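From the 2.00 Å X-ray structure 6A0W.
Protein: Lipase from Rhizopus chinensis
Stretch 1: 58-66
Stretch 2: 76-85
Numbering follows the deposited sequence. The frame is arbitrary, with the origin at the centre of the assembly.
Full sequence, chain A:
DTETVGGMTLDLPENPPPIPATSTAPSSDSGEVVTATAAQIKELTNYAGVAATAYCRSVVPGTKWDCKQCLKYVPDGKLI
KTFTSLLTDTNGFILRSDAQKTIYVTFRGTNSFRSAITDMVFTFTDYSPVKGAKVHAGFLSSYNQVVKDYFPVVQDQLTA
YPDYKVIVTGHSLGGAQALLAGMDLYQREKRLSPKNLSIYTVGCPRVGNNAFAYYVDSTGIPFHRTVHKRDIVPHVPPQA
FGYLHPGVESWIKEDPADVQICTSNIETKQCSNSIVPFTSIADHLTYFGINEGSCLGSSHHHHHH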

# COMPACT_ATOMS: atom_id res chain seq x y z
N SER A 58 -5.42 19.69 0.62
CA SER A 58 -5.56 20.36 -0.67
C SER A 58 -5.92 19.39 -1.80
O SER A 58 -6.52 19.80 -2.79
CB SER A 58 -4.28 21.10 -1.06
OG SER A 58 -3.17 20.21 -1.10
N VAL A 59 -5.50 18.12 -1.69
CA VAL A 59 -5.82 17.12 -2.71
C VAL A 59 -7.19 16.52 -2.43
O VAL A 59 -8.07 16.54 -3.29
CB VAL A 59 -4.78 16.00 -2.75
CG1 VAL A 59 -5.19 14.94 -3.76
CG2 VAL A 59 -3.41 16.56 -3.14
N VAL A 60 -7.37 15.98 -1.22
CA VAL A 60 -8.67 15.51 -0.80
C VAL A 60 -8.92 16.10 0.55
O VAL A 60 -8.16 15.81 1.47
CB VAL A 60 -8.73 13.98 -0.66
CG1 VAL A 60 -10.18 13.52 -0.48
CG2 VAL A 60 -8.15 13.30 -1.87
N PRO A 61 -9.97 16.93 0.68
CA PRO A 61 -11.01 17.11 -0.36
C PRO A 61 -10.85 18.39 -1.20
O PRO A 61 -11.71 18.71 -2.01
CB PRO A 61 -12.31 17.18 0.47
CG PRO A 61 -11.88 17.75 1.78
CD PRO A 61 -10.46 17.27 2.03
N GLY A 62 -9.70 19.05 -1.12
CA GLY A 62 -9.50 20.30 -1.83
C GLY A 62 -9.61 20.18 -3.35
O GLY A 62 -9.84 21.17 -4.06
N THR A 63 -9.30 19.00 -3.86
CA THR A 63 -9.43 18.73 -5.29
C THR A 63 -8.54 19.59 -6.13
O THR A 63 -8.88 19.94 -7.25
CB THR A 63 -10.87 18.93 -5.79
OG1 THR A 63 -11.77 18.24 -4.90
CG2 THR A 63 -11.04 18.33 -7.18
N LYS A 64 -7.34 19.85 -5.62
CA LYS A 64 -6.31 20.50 -6.42
C LYS A 64 -5.07 19.61 -6.45
O LYS A 64 -4.86 18.79 -5.56
CB LYS A 64 -5.98 21.87 -5.81
CG LYS A 64 -7.17 22.84 -5.73
CD LYS A 64 -6.75 24.28 -5.42
CE LYS A 64 -5.90 24.41 -4.16
NZ LYS A 64 -6.64 23.98 -2.94
N TRP A 65 -4.26 19.77 -7.49
CA TRP A 65 -3.02 19.01 -7.60
C TRP A 65 -1.85 19.99 -7.63
O TRP A 65 -1.19 20.13 -8.65
CB TRP A 65 -3.04 18.12 -8.85
CG TRP A 65 -1.90 17.12 -8.90
CD1 TRP A 65 -0.84 17.11 -9.76
CD2 TRP A 65 -1.75 15.96 -8.08
NE1 TRP A 65 -0.03 16.01 -9.52
CE2 TRP A 65 -0.55 15.32 -8.45
CE3 TRP A 65 -2.55 15.37 -7.10
CZ2 TRP A 65 -0.14 14.15 -7.88
CZ3 TRP A 65 -2.13 14.20 -6.52
CH2 TRP A 65 -0.91 13.63 -6.87
N ASP A 66 -1.55 20.63 -6.50
CA ASP A 66 -0.48 21.64 -6.43
C ASP A 66 0.39 21.45 -5.19
O ASP A 66 1.23 22.28 -4.89
CB ASP A 66 -1.04 23.07 -6.49
CG ASP A 66 -2.08 23.35 -5.42
OD1 ASP A 66 -2.09 22.68 -4.37
OD2 ASP A 66 -2.97 24.20 -5.65
N ASP A 76 2.56 16.95 -14.39
CA ASP A 76 1.46 17.22 -15.31
C ASP A 76 0.16 16.55 -14.85
O ASP A 76 -0.81 16.49 -15.60
CB ASP A 76 1.83 16.76 -16.72
CG ASP A 76 1.61 15.26 -16.93
OD1 ASP A 76 1.78 14.44 -15.98
OD2 ASP A 76 1.28 14.89 -18.07
N GLY A 77 0.10 16.13 -13.59
CA GLY A 77 -1.09 15.44 -13.10
C GLY A 77 -2.37 16.24 -13.26
O GLY A 77 -2.40 17.43 -13.00
N LYS A 78 -3.45 15.53 -13.58
CA LYS A 78 -4.84 16.04 -13.56
C LYS A 78 -5.73 15.17 -12.69
O LYS A 78 -5.92 13.97 -12.93
CB LYS A 78 -5.44 16.01 -14.98
CG LYS A 78 -5.45 17.34 -15.70
CD LYS A 78 -4.32 17.46 -16.72
CE LYS A 78 -4.83 17.33 -18.15
NZ LYS A 78 -3.80 16.72 -19.04
N LEU A 79 -6.31 15.78 -11.68
CA LEU A 79 -7.22 15.09 -10.80
C LEU A 79 -8.51 14.85 -11.56
O LEU A 79 -9.09 15.77 -12.08
CB LEU A 79 -7.54 15.94 -9.58
CG LEU A 79 -6.60 15.70 -8.41
CD1 LEU A 79 -6.92 16.77 -7.36
CD2 LEU A 79 -6.71 14.28 -7.85
N ILE A 80 -8.98 13.62 -11.58
CA ILE A 80 -10.23 13.29 -12.26
C ILE A 80 -11.35 13.23 -11.24
O ILE A 80 -12.41 13.75 -11.49
CB ILE A 80 -10.11 11.93 -13.00
CG1 ILE A 80 -8.87 11.93 -13.90
CG2 ILE A 80 -11.36 11.65 -13.84
CD1 ILE A 80 -8.80 13.09 -14.86
N LYS A 81 -11.06 12.76 -10.03
CA LYS A 81 -12.11 12.58 -9.05
C LYS A 81 -11.45 12.39 -7.71
O LYS A 81 -10.46 11.70 -7.63
CB LYS A 81 -12.87 11.29 -9.39
CG LYS A 81 -14.03 10.95 -8.45
CD LYS A 81 -15.32 11.54 -9.01
CE LYS A 81 -16.51 11.37 -8.09
NZ LYS A 81 -16.91 9.96 -7.86
N THR A 82 -12.07 12.91 -6.65
CA THR A 82 -11.69 12.57 -5.27
C THR A 82 -12.91 12.04 -4.55
O THR A 82 -14.00 12.21 -5.05
CB THR A 82 -11.13 13.78 -4.50
OG1 THR A 82 -12.17 14.72 -4.29
CG2 THR A 82 -10.04 14.48 -5.31
N PHE A 83 -12.70 11.27 -3.49
CA PHE A 83 -13.79 10.65 -2.74
C PHE A 83 -13.40 10.37 -1.27
O PHE A 83 -12.23 10.23 -0.93
CB PHE A 83 -14.23 9.33 -3.39
CG PHE A 83 -13.10 8.40 -3.70
CD1 PHE A 83 -12.40 8.51 -4.89
CD2 PHE A 83 -12.72 7.44 -2.79
CE1 PHE A 83 -11.32 7.68 -5.16
CE2 PHE A 83 -11.66 6.58 -3.07
CZ PHE A 83 -10.97 6.71 -4.25
N THR A 84 -14.40 10.25 -0.42
CA THR A 84 -14.19 10.11 0.99
C THR A 84 -15.32 9.27 1.52
O THR A 84 -16.45 9.46 1.12
CB THR A 84 -14.25 11.48 1.69
OG1 THR A 84 -13.18 12.30 1.22
CG2 THR A 84 -14.10 11.33 3.22
N SER A 85 -15.02 8.26 2.33
CA SER A 85 -16.01 7.58 3.13
C SER A 85 -15.75 7.91 4.61
O SER A 85 -14.72 7.55 5.17
CB SER A 85 -15.97 6.07 2.89
OG SER A 85 -16.62 5.30 3.93

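No hydrogen bond crosses between these two stretches; they meet by van der Waals packing, much of it methyl groups against loop backbone, burying 424 Å² summed over both sides. One partner is a strand, running through L79 to S85, and the other an irregular loop that holds its own form. In that loop T63 N donates to V59 O at 2.8 Å and K64 N to S58 O at 2.9 Å, closing a tight turn that contains the cis peptide bond between V60 and P61. The backbones come close at two places, V60 CA to T82 CA at 6.1 Å and W65 CA to L79 CA at 6.6 Å.

L79 covers the most surface. Its CB points toward the loop, and L79 CD1 settles against the backbone of the turn, 3.4 Å from K64 O and 3.5 Å from T63 C. These are van der Waals distances; a methyl neither gives nor takes a hydrogen bond, so the contact is one of packing. CG of L79 also lies 4.3 Å from CE3 of W65, an oblique apolar contact.

T82 repeats the theme with a smaller side chain. T82 CG2 touches V59 O at 3.5 Å, while T82 CB lies 4.0 Å from V60 CG2. T82 OG1 comes within 3.6 Å of T63 OG1 without bonding to it; the T63 hydroxyl is instead donated to P61 O at 2.9 Å, a bond inside its own loop.

W65 extends the contact beyond L79 to G77, with W65 CD1 3.6 Å from G77 O. Glycine matters here: an ideal CB on G77 would fall 2.5 Å from W65 NE1, a clash. At the far end, V60 CG1 reaches T84 OG1 at 3.7 Å. From K81 to T84 the side chains alternate, but I80, with psi -35°, breaks the pattern: I80 and K81 both point away, leaving two residues between the inward-pointing L79 and T82.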